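Local coordinates for ribonucleoside-diphosphate reductase (Pseudomonas aeruginosa, PDB 5IM3), which probably reduces ribonucleoside diphosphates to the deoxyribonucleotides needed for DNA synthesis and binds dATP at its allosteric sites, at residues A[454-459]-A[486-491]; A[500-505]-A[526-531]; A[510-515]-A[522-527]. One frame throughout, in Å; residues are numbered along the deposited sequence.

How the contacts relate
All three contacts lie in the barrel domain, on the same side of the chain's centre. Contact 1 is wholly buried and joins two parallel barrel strands where they end, through backbone bonds, a CH-pi contact and a buried glutamate. Contact 2 is also largely buried but has no hydrogen bond between its segments: strand 500-504 simply packs across helix 517-532. Contact 3 holds the same helix to the loop before it and is only partly buried, and it is carried by a salt bridge and a phenol-carboxylate bond. Tyr-524 links them, bonding to Thr-502 of contact 2 and packing on Leu-490 and Trp-457 of contact 1, while His-513 of contact 3 reaches Glu-455.

Contact 1: residues A[454-459]-A[486-491]; sequences LETWHL and WIPDLF
Trp-486 N donates to Leu-454 O at 3.0 Å, joining two neighbouring parallel strands at their C-terminal ends within a beta-alpha-beta unit of the ten-stranded alpha-beta barrel. The bond is nearly straight at the hydrogen (165°), although the donor stands above the carbonyl plane. Trp-486 O faces back and receives the CA-H of Glu-455, with CA and O 3.2 Å apart; the amide of Thr-456 adds a weak bond to the same oxygen. Beyond the bridge Thr-456 spreads its two branches: OG1 lies against Ile-487 CA, while CG2, anti to the backbone N, sits over the centre of the Phe-491 ring, 3.8 Å from its centroid. Threonine suits the place because branching at CB lets OG1 face the strand end while CG2 lies on the ring in a CH-pi contact, 9° off its normal. Pro-488, at the N-cap position just before helix 489-496, has a compact ring that sets CG against the Glu-455 chain and CD against Thr-456 OG1.

That glutamate chain is extended, and its carboxylate ends at the edge of the Trp-486 indole, OE1 3.6 Å from CD1. Burial of the acid is paid for by several partners: Lys-566 forms a salt bridge with OE2, His-513 bonds to OE1, and together they would favour the charged form. A type I turn from Glu-455 to His-458 swings Trp-457 back beside the same acid. Its indole NE1 gives Glu-455 OE2 a short but bent, weak bond of 2.7 Å, 142° at the hydrogen.

Contact 2: residues A[500-505]-A[526-531]; sequences SWTLFS and YYEALA
Phe-504 carries the apolar half of the contact, its ring tip pressed on residues 526-531 of helix 517-532: CZ lies 4.0 Å from Tyr-527 CB and CE1 lies 4.1 Å from Ala-531 CB, the methyl meeting the ring at its edge. Phe-504 CG is anti to the carbonyl carbon (chi1 -59°), which starts the ring off beside the backbone N; its CZ also lies 3.8 Å from Tyr-527 O. Alanine suits its place one turn on, because a lone methyl lets a large aromatic come close to the helix. Thr-502 CG2 lies over one face of the same ring, toward its rim.

The polar half has no hydrogen bond across the segments. Glu-528 instead lays its aliphatic part over Thr-502, CG 3.3 Å from OG1, and its extended chain carries the carboxylate toward Ser-500, OE2 staying 4.0 Å from OG. The charge is met by Arg-494, which forms a salt bridge with OE2 and also bonds to Ser-500 O.

Strand 500-504 runs almost perpendicular to the helix (85°), their axes 9.5 Å apart. Ala-531 also touches His-539 of strand 539-543, the antiparallel partner of strand 500-504, so the helix meets both strands of this two-stranded sheet.

Contact 3: residues A[510-515]-A[522-527]; sequences PDLHDL and ERYEYY
Asp-511 OD1 accepts the hydroxyl of Tyr-527, OH to OD1 2.7 Å, the two side chains meeting tip to tip with carboxylate and ring nearly perpendicular (84°). The other oxygen, OD2, turns its syn lone pair to Arg-523 NE at 2.8 Å in a salt bridge whose hydrogen bond is bent, 140° at the hydrogen. Between them the two bonds fix the rotation of the carboxylate. Aspartate suits this place because its short chain brings two acceptors to two donors one helical turn apart; its CG stands between the backbone N and the carbonyl carbon (chi1 51°). Arg-523, bent at chi2, also sends NH2 back to Tyr-527 OH in a weak bond of 3.0 Å, closing a ring of three side chains.

Two leucines pack alongside this polar group. Leu-512 CG lies at the edge of the Tyr-527 ring, 3.9 Å from CD2, and its CD1 is 3.9 Å from Tyr-524 CD1, while Leu-515 CD1 rests 3.7 Å from Arg-523 CB, on the aliphatic part of the arginine. The Tyr-524 hydroxyl is spent elsewhere, on Thr-502 O.

Asp-511 thus grips Arg-523 and Tyr-527, an i, i+4 pair on one face of helix 517-532, and folds the connection from strand 500-504 back onto the helix it leads into, within the barrel domain.

Contact 1: residues A[454-459]-A[486-491]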
loop_
_atom_site.group_PDB
_atom_site.type_symbol
_atom_site.label_atom_id
_atom_site.label_comp_id
_atom_site.label_asym_id
_atom_site.label_seq_id
_atom_site.Cartn_x
_atom_site.Cartn_y
_atom_site.Cartn_z
ATOM N N LEU A 454 19.059 -10.850 27.430
ATOM C CA LEU A 454 19.011 -9.556 28.099
ATOM C C LEU A 454 17.679 -9.402 28.820
ATOM O O LEU A 454 16.627 -9.730 28.269
ATOM C CB LEU A 454 19.202 -8.406 27.108
ATOM C CG LEU A 454 19.632 -7.087 27.745
ATOM C CD1 LEU A 454 21.079 -7.169 28.209
ATOM C CD2 LEU A 454 19.434 -5.931 26.777
ATOM N N GLU A 455 17.733 -8.902 30.051
ATOM C CA GLU A 455 16.535 -8.727 30.857
ATOM C C GLU A 455 15.779 -7.473 30.417
ATOM O O GLU A 455 16.369 -6.513 29.911
ATOM C CB GLU A 455 16.906 -8.653 32.340
ATOM C CG GLU A 455 15.776 -9.002 33.295
ATOM C CD GLU A 455 16.273 -9.398 34.672
ATOM O OE1 GLU A 455 17.367 -10.000 34.768
ATOM O OE2 GLU A 455 15.569 -9.116 35.663
ATOM N N THR A 456 14.455 -7.490 30.621
ATOM C CA THR A 456 13.563 -6.564 29.924
ATOM C C THR A 456 13.615 -5.131 30.454
ATOM O O THR A 456 13.161 -4.217 29.755
ATOM C CB THR A 456 12.122 -7.081 29.993
ATOM O OG1 THR A 456 12.104 -8.484 29.700
ATOM C CG2 THR A 456 11.248 -6.363 28.978
ATOM N N TRP A 457 14.144 -4.908 31.655
ATOM C CA TRP A 457 14.333 -3.554 32.164
ATOM C C TRP A 457 15.685 -2.962 31.778
ATOM O O TRP A 457 15.944 -1.793 32.085
ATOM C CB TRP A 457 14.182 -3.526 33.691
ATOM C CG TRP A 457 15.014 -4.543 34.419
ATOM C CD1 TRP A 457 14.583 -5.725 34.949
ATOM C CD2 TRP A 457 16.419 -4.469 34.698
ATOM N NE1 TRP A 457 15.626 -6.389 35.541
ATOM C CE2 TRP A 457 16.766 -5.642 35.399
ATOM C CE3 TRP A 457 17.415 -3.529 34.423
ATOM C CZ2 TRP A 457 18.066 -5.898 35.830
ATOM C CZ3 TRP A 457 18.709 -3.785 34.853
ATOM C CH2 TRP A 457 19.021 -4.959 35.549
ATOM N N HIS A 458 16.546 -3.734 31.120
ATOM C CA HIS A 458 17.865 -3.246 30.741
ATOM C C HIS A 458 17.739 -2.069 29.782
ATOM O O HIS A 458 16.957 -2.104 28.828
ATOM C CB HIS A 458 18.664 -4.377 30.095
ATOM C CG HIS A 458 20.138 -4.123 30.020
ATOM N ND1 HIS A 458 20.705 -3.294 29.077
ATOM C CD2 HIS A 458 21.164 -4.611 30.757
ATOM C CE1 HIS A 458 22.016 -3.274 29.242
ATOM N NE2 HIS A 458 22.320 -4.066 30.254
ATOM N N LEU A 459 18.524 -1.021 30.033
ATOM C CA LEU A 459 18.371 0.215 29.276
ATOM C C LEU A 459 18.720 0.063 27.800
ATOM O O LEU A 459 18.292 0.891 26.989
ATOM C CB LEU A 459 19.223 1.323 29.899
ATOM C CG LEU A 459 18.407 2.464 30.499
ATOM C CD1 LEU A 459 19.330 3.449 31.180
ATOM C CD2 LEU A 459 17.583 3.158 29.427
ATOM N N TRP A 486 14.910 -12.124 28.448
ATOM C CA TRP A 486 14.864 -12.695 29.796
ATOM C C TRP A 486 13.824 -11.880 30.570
ATOM O O TRP A 486 14.130 -10.832 31.135
ATOM C CB TRP A 486 16.255 -12.647 30.430
ATOM C CG TRP A 486 16.431 -13.453 31.683
ATOM C CD1 TRP A 486 16.812 -12.985 32.907
ATOM C CD2 TRP A 486 16.256 -14.868 31.831
ATOM N NE1 TRP A 486 16.882 -14.020 33.809
ATOM C CE2 TRP A 486 16.546 -15.186 33.174
ATOM C CE3 TRP A 486 15.884 -15.895 30.961
ATOM C CZ2 TRP A 486 16.472 -16.490 33.668
ATOM C CZ3 TRP A 486 15.807 -17.191 31.454
ATOM C CH2 TRP A 486 16.098 -17.474 32.794
ATOM N N ILE A 487 12.586 -12.363 30.582
ATOM C CA ILE A 487 11.423 -11.542 30.914
ATOM C C ILE A 487 11.021 -11.816 32.360
ATOM O O ILE A 487 10.682 -12.963 32.687
ATOM C CB ILE A 487 10.249 -11.818 29.966
ATOM C CG1 ILE A 487 10.697 -11.682 28.508
ATOM C CG2 ILE A 487 9.100 -10.850 30.261
ATOM C CD1 ILE A 487 9.667 -12.172 27.509
ATOM N N PRO A 488 11.018 -10.813 33.238
ATOM C CA PRO A 488 10.463 -11.017 34.582
ATOM C C PRO A 488 8.943 -11.050 34.555
ATOM O O PRO A 488 8.298 -10.435 33.704
ATOM C CB PRO A 488 10.974 -9.804 35.372
ATOM C CG PRO A 488 12.006 -9.146 34.499
ATOM C CD PRO A 488 11.641 -9.486 33.100
ATOM N N ASP A 489 8.373 -11.779 35.519
ATOM C CA ASP A 489 6.918 -11.843 35.640
ATOM C C ASP A 489 6.312 -10.451 35.746
ATOM O O ASP A 489 5.226 -10.196 35.212
ATOM C CB ASP A 489 6.528 -12.680 36.861
ATOM C CG ASP A 489 6.549 -14.171 36.583
ATOM O OD1 ASP A 489 7.029 -14.575 35.504
ATOM O OD2 ASP A 489 6.086 -14.941 37.450
ATOM N N LEU A 490 7.000 -9.536 36.433
ATOM C CA LEU A 490 6.436 -8.214 36.676
ATOM C C LEU A 490 6.158 -7.484 35.370
ATOM O O LEU A 490 5.163 -6.761 35.258
ATOM C CB LEU A 490 7.380 -7.396 37.558
ATOM C CG LEU A 490 6.866 -6.037 38.029
ATOM C CD1 LEU A 490 5.639 -6.198 38.906
ATOM C CD2 LEU A 490 7.958 -5.300 38.777
ATOM N N PHE A 491 7.022 -7.661 34.368
ATOM C CA PHE A 491 6.782 -7.017 33.082
ATOM C C PHE A 491 5.478 -7.507 32.467
ATOM O O PHE A 491 4.652 -6.707 32.016
ATOM C CB PHE A 491 7.949 -7.266 32.127
ATOM C CG PHE A 491 7.689 -6.780 30.727
ATOM C CD1 PHE A 491 7.769 -5.431 30.418
ATOM C CD2 PHE A 491 7.351 -7.670 29.722
ATOM C CE1 PHE A 491 7.522 -4.982 29.132
ATOM C CE2 PHE A 491 7.101 -7.224 28.433
ATOM C CZ PHE A 491 7.190 -5.878 28.139
#

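Contact 2: residues A[500-505]-A[526-531]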
loop_
_atom_site.group_PDB
_atom_site.type_symbol
_atom_site.label_atom_id
_atom_site.label_comp_id
_atom_site.label_asym_id
_atom_site.label_seq_id
_atom_site.Cartn_x
_atom_site.Cartn_y
_atom_site.Cartn_z
ATOM N N SER A 500 2.990 0.828 33.469
ATOM C CA SER A 500 4.225 1.397 32.960
ATOM C C SER A 500 5.396 0.457 33.245
ATOM O O SER A 500 5.254 -0.582 33.896
ATOM C CB SER A 500 4.465 2.772 33.577
ATOM O OG SER A 500 4.608 2.665 34.983
ATOM N N TRP A 501 6.576 0.833 32.757
ATOM C CA TRP A 501 7.761 -0.008 32.864
ATOM C C TRP A 501 8.985 0.885 32.738
ATOM O O TRP A 501 9.085 1.662 31.783
ATOM C CB TRP A 501 7.752 -1.092 31.777
ATOM C CG TRP A 501 8.901 -2.052 31.827
ATOM C CD1 TRP A 501 9.921 -2.156 30.927
ATOM C CD2 TRP A 501 9.144 -3.053 32.825
ATOM N NE1 TRP A 501 10.784 -3.157 31.302
ATOM C CE2 TRP A 501 10.329 -3.724 32.463
ATOM C CE3 TRP A 501 8.476 -3.447 33.987
ATOM C CZ2 TRP A 501 10.861 -4.766 33.223
ATOM C CZ3 TRP A 501 9.006 -4.485 34.742
ATOM C CH2 TRP A 501 10.186 -5.130 34.356
ATOM N N THR A 502 9.902 0.780 33.695
ATOM C CA THR A 502 11.068 1.651 33.762
ATOM C C THR A 502 12.326 0.875 33.396
ATOM O O THR A 502 12.552 -0.230 33.901
ATOM C CB THR A 502 11.217 2.260 35.160
ATOM O OG1 THR A 502 10.026 2.983 35.497
ATOM C CG2 THR A 502 12.409 3.209 35.209
ATOM N N LEU A 503 13.140 1.458 32.524
ATOM C CA LEU A 503 14.413 0.878 32.130
ATOM C C LEU A 503 15.536 1.467 32.976
ATOM O O LEU A 503 15.569 2.675 33.230
ATOM C CB LEU A 503 14.689 1.124 30.644
ATOM C CG LEU A 503 13.540 0.799 29.684
ATOM C CD1 LEU A 503 13.971 0.990 28.236
ATOM C CD2 LEU A 503 13.031 -0.614 29.907
ATOM N N PHE A 504 16.448 0.602 33.417
ATOM C CA PHE A 504 17.574 0.990 34.252
ATOM C C PHE A 504 18.862 0.437 33.660
ATOM O O PHE A 504 18.857 -0.550 32.919
ATOM C CB PHE A 504 17.449 0.460 35.689
ATOM C CG PHE A 504 16.224 0.923 36.419
ATOM C CD1 PHE A 504 16.173 2.184 36.986
ATOM C CD2 PHE A 504 15.136 0.081 36.572
ATOM C CE1 PHE A 504 15.051 2.603 37.674
ATOM C CE2 PHE A 504 14.009 0.495 37.254
ATOM C CZ PHE A 504 13.969 1.755 37.810
ATOM N N SER A 505 19.951 1.064 34.000
ATOM C CA SER A 505 21.222 0.397 33.746
ATOM C C SER A 505 21.578 -0.502 34.928
ATOM O O SER A 505 21.417 -0.096 36.082
ATOM C CB SER A 505 22.341 1.405 33.528
ATOM O OG SER A 505 23.583 0.737 33.379
ATOM N N TYR A 526 10.833 -0.440 44.398
ATOM C CA TYR A 526 11.620 0.515 45.174
ATOM C C TYR A 526 12.470 1.386 44.258
ATOM O O TYR A 526 12.488 2.615 44.388
ATOM C CB TYR A 526 12.492 -0.234 46.184
ATOM C CG TYR A 526 13.592 0.590 46.816
ATOM C CD1 TYR A 526 13.357 1.342 47.961
ATOM C CD2 TYR A 526 14.871 0.604 46.275
ATOM C CE1 TYR A 526 14.365 2.093 48.543
ATOM C CE2 TYR A 526 15.883 1.350 46.850
ATOM C CZ TYR A 526 15.626 2.089 47.985
ATOM O OH TYR A 526 16.635 2.831 48.559
ATOM N N TYR A 527 13.180 0.765 43.313
ATOM C CA TYR A 527 13.958 1.536 42.351
ATOM C C TYR A 527 13.059 2.383 41.463
ATOM O O TYR A 527 13.433 3.500 41.086
ATOM C CB TYR A 527 14.818 0.599 41.497
ATOM C CG TYR A 527 16.023 0.037 42.219
ATOM C CD1 TYR A 527 16.850 0.857 42.980
ATOM C CD2 TYR A 527 16.335 -1.317 42.147
ATOM C CE1 TYR A 527 17.946 0.350 43.640
ATOM C CE2 TYR A 527 17.434 -1.832 42.806
ATOM C CZ TYR A 527 18.236 -0.994 43.551
ATOM O OH TYR A 527 19.329 -1.502 44.210
ATOM N N GLU A 528 11.874 1.873 41.125
ATOM C CA GLU A 528 10.939 2.630 40.300
ATOM C C GLU A 528 10.517 3.915 41.002
ATOM O O GLU A 528 10.510 4.993 40.399
ATOM C CB GLU A 528 9.719 1.764 39.972
ATOM C CG GLU A 528 9.320 1.759 38.505
ATOM C CD GLU A 528 8.057 0.952 38.247
ATOM O OE1 GLU A 528 7.587 0.262 39.177
ATOM O OE2 GLU A 528 7.532 1.013 37.113
ATOM N N ALA A 529 10.164 3.817 42.287
ATOM C CA ALA A 529 9.778 4.999 43.050
ATOM C C ALA A 529 10.943 5.971 43.181
ATOM O O ALA A 529 10.751 7.192 43.183
ATOM C CB ALA A 529 9.269 4.583 44.429
ATOM N N LEU A 530 12.161 5.442 43.294
ATOM C CA LEU A 530 13.342 6.291 43.401
ATOM C C LEU A 530 13.510 7.151 42.156
ATOM O O LEU A 530 13.752 8.360 42.247
ATOM C CB LEU A 530 14.579 5.420 43.623
ATOM C CG LEU A 530 15.505 5.761 44.785
ATOM C CD1 LEU A 530 14.779 5.709 46.120
ATOM C CD2 LEU A 530 16.665 4.785 44.774
ATOM N N ALA A 531 13.386 6.540 40.975
ATOM C CA ALA A 531 13.559 7.282 39.732
ATOM C C ALA A 531 12.480 8.341 39.553
ATOM O O ALA A 531 12.753 9.416 39.010
ATOM C CB ALA A 531 13.554 6.322 38.542
#

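Contact 3: residues A[510-515]-A[522-527]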
loop_
_atom_site.group_PDB
_atom_site.type_symbol
_atom_site.label_atom_id
_atom_site.label_comp_id
_atom_site.label_asym_id
_atom_site.label_seq_id
_atom_site.Cartn_x
_atom_site.Cartn_y
_atom_site.Cartn_z
ATOM N N PRO A 510 22.458 -3.111 40.655
ATOM C CA PRO A 510 23.200 -4.362 40.423
ATOM C C PRO A 510 22.585 -5.587 41.075
ATOM O O PRO A 510 23.002 -6.705 40.746
ATOM C CB PRO A 510 24.586 -4.061 41.014
ATOM C CG PRO A 510 24.355 -2.964 42.009
ATOM C CD PRO A 510 23.231 -2.141 41.455
ATOM N N ASP A 511 21.612 -5.425 41.966
ATOM C CA ASP A 511 21.030 -6.555 42.678
ATOM C C ASP A 511 19.798 -7.135 41.992
ATOM O O ASP A 511 19.381 -8.241 42.348
ATOM C CB ASP A 511 20.677 -6.144 44.117
ATOM C CG ASP A 511 19.853 -4.868 44.179
ATOM O OD1 ASP A 511 20.117 -3.944 43.381
ATOM O OD2 ASP A 511 18.941 -4.787 45.030
ATOM N N LEU A 512 19.227 -6.440 41.003
ATOM C CA LEU A 512 17.972 -6.890 40.398
ATOM C C LEU A 512 18.147 -8.196 39.635
ATOM O O LEU A 512 17.317 -9.106 39.746
ATOM C CB LEU A 512 17.419 -5.815 39.459
ATOM C CG LEU A 512 16.685 -4.613 40.057
ATOM C CD1 LEU A 512 16.086 -3.773 38.937
ATOM C CD2 LEU A 512 15.596 -5.037 41.038
ATOM N N HIS A 513 19.202 -8.294 38.828
ATOM C CA HIS A 513 19.363 -9.453 37.957
ATOM C C HIS A 513 19.365 -10.758 38.750
ATOM O O HIS A 513 18.820 -11.769 38.292
ATOM C CB HIS A 513 20.649 -9.309 37.146
ATOM C CG HIS A 513 20.876 -10.418 36.167
ATOM N ND1 HIS A 513 19.909 -10.844 35.281
ATOM C CD2 HIS A 513 21.964 -11.189 35.935
ATOM C CE1 HIS A 513 20.394 -11.826 34.543
ATOM N NE2 HIS A 513 21.639 -12.056 34.921
ATOM N N ASP A 514 19.965 -10.757 39.944
ATOM C CA ASP A 514 20.018 -11.967 40.757
ATOM C C ASP A 514 18.748 -12.202 41.565
ATOM O O ASP A 514 18.521 -13.328 42.017
ATOM C CB ASP A 514 21.217 -11.918 41.712
ATOM C CG ASP A 514 22.531 -12.208 41.018
ATOM O OD1 ASP A 514 22.512 -12.766 39.903
ATOM O OD2 ASP A 514 23.589 -11.888 41.594
ATOM N N LEU A 515 17.929 -11.177 41.773
ATOM C CA LEU A 515 16.668 -11.364 42.470
ATOM C C LEU A 515 15.608 -11.921 41.519
ATOM O O LEU A 515 15.719 -11.825 40.294
ATOM C CB LEU A 515 16.188 -10.047 43.080
ATOM C CG LEU A 515 17.053 -9.424 44.181
ATOM C CD1 LEU A 515 16.511 -8.049 44.557
ATOM C CD2 LEU A 515 17.130 -10.318 45.406
ATOM N N GLU A 522 9.417 -6.340 44.700
ATOM C CA GLU A 522 9.549 -5.332 45.748
ATOM C C GLU A 522 10.742 -4.424 45.478
ATOM O O GLU A 522 10.623 -3.192 45.504
ATOM C CB GLU A 522 9.685 -6.013 47.111
ATOM C CG GLU A 522 10.100 -5.074 48.238
ATOM C CD GLU A 522 10.174 -5.768 49.580
ATOM O OE1 GLU A 522 9.667 -6.905 49.690
ATOM O OE2 GLU A 522 10.746 -5.174 50.520
ATOM N N ARG A 523 11.907 -5.019 45.213
ATOM C CA ARG A 523 13.103 -4.222 44.974
ATOM C C ARG A 523 12.965 -3.396 43.704
ATOM O O ARG A 523 13.438 -2.256 43.643
ATOM C CB ARG A 523 14.331 -5.134 44.900
ATOM C CG ARG A 523 15.671 -4.401 44.905
ATOM C CD ARG A 523 15.862 -3.593 46.174
ATOM N NE ARG A 523 17.179 -2.969 46.238
ATOM C CZ ARG A 523 17.529 -2.064 47.147
ATOM N NH1 ARG A 523 16.657 -1.681 48.070
ATOM N NH2 ARG A 523 18.751 -1.544 47.136
ATOM N N TYR A 524 12.313 -3.949 42.679
ATOM C CA TYR A 524 12.129 -3.206 41.438
ATOM C C TYR A 524 11.213 -2.007 41.643
ATOM O O TYR A 524 11.472 -0.925 41.109
ATOM C CB TYR A 524 11.564 -4.115 40.348
ATOM C CG TYR A 524 11.333 -3.388 39.045
ATOM C CD1 TYR A 524 12.303 -3.381 38.053
ATOM C CD2 TYR A 524 10.150 -2.694 38.812
ATOM C CE1 TYR A 524 12.097 -2.711 36.864
ATOM C CE2 TYR A 524 9.939 -2.021 37.630
ATOM C CZ TYR A 524 10.914 -2.031 36.658
ATOM O OH TYR A 524 10.703 -1.361 35.476
ATOM N N GLU A 525 10.120 -2.189 42.387
ATOM C CA GLU A 525 9.227 -1.069 42.660
ATOM C C GLU A 525 9.906 -0.020 43.535
ATOM O O GLU A 525 9.601 1.172 43.417
ATOM C CB GLU A 525 7.939 -1.577 43.309
ATOM C CG GLU A 525 7.036 -2.346 42.346
ATOM C CD GLU A 525 5.787 -2.899 43.010
ATOM O OE1 GLU A 525 5.680 -2.816 44.251
ATOM O OE2 GLU A 525 4.910 -3.415 42.285
ATOM N N TYR A 526 10.833 -0.440 44.398
ATOM C CA TYR A 526 11.620 0.515 45.174
ATOM C C TYR A 526 12.470 1.386 44.258
ATOM O O TYR A 526 12.488 2.615 44.388
ATOM C CB TYR A 526 12.492 -0.234 46.184
ATOM C CG TYR A 526 13.592 0.590 46.816
ATOM C CD1 TYR A 526 13.357 1.342 47.961
ATOM C CD2 TYR A 526 14.871 0.604 46.275
ATOM C CE1 TYR A 526 14.365 2.093 48.543
ATOM C CE2 TYR A 526 15.883 1.350 46.850
ATOM C CZ TYR A 526 15.626 2.089 47.985
ATOM O OH TYR A 526 16.635 2.831 48.559
ATOM N N TYR A 527 13.180 0.765 43.313
ATOM C CA TYR A 527 13.958 1.536 42.351
ATOM C C TYR A 527 13.059 2.383 41.463
ATOM O O TYR A 527 13.433 3.500 41.086
ATOM C CB TYR A 527 14.818 0.599 41.497
ATOM C CG TYR A 527 16.023 0.037 42.219
ATOM C CD1 TYR A 527 16.850 0.857 42.980
ATOM C CD2 TYR A 527 16.335 -1.317 42.147
ATOM C CE1 TYR A 527 17.946 0.350 43.640
ATOM C CE2 TYR A 527 17.434 -1.832 42.806
ATOM C CZ TYR A 527 18.236 -0.994 43.551
ATOM O OH TYR A 527 19.329 -1.502 44.210
#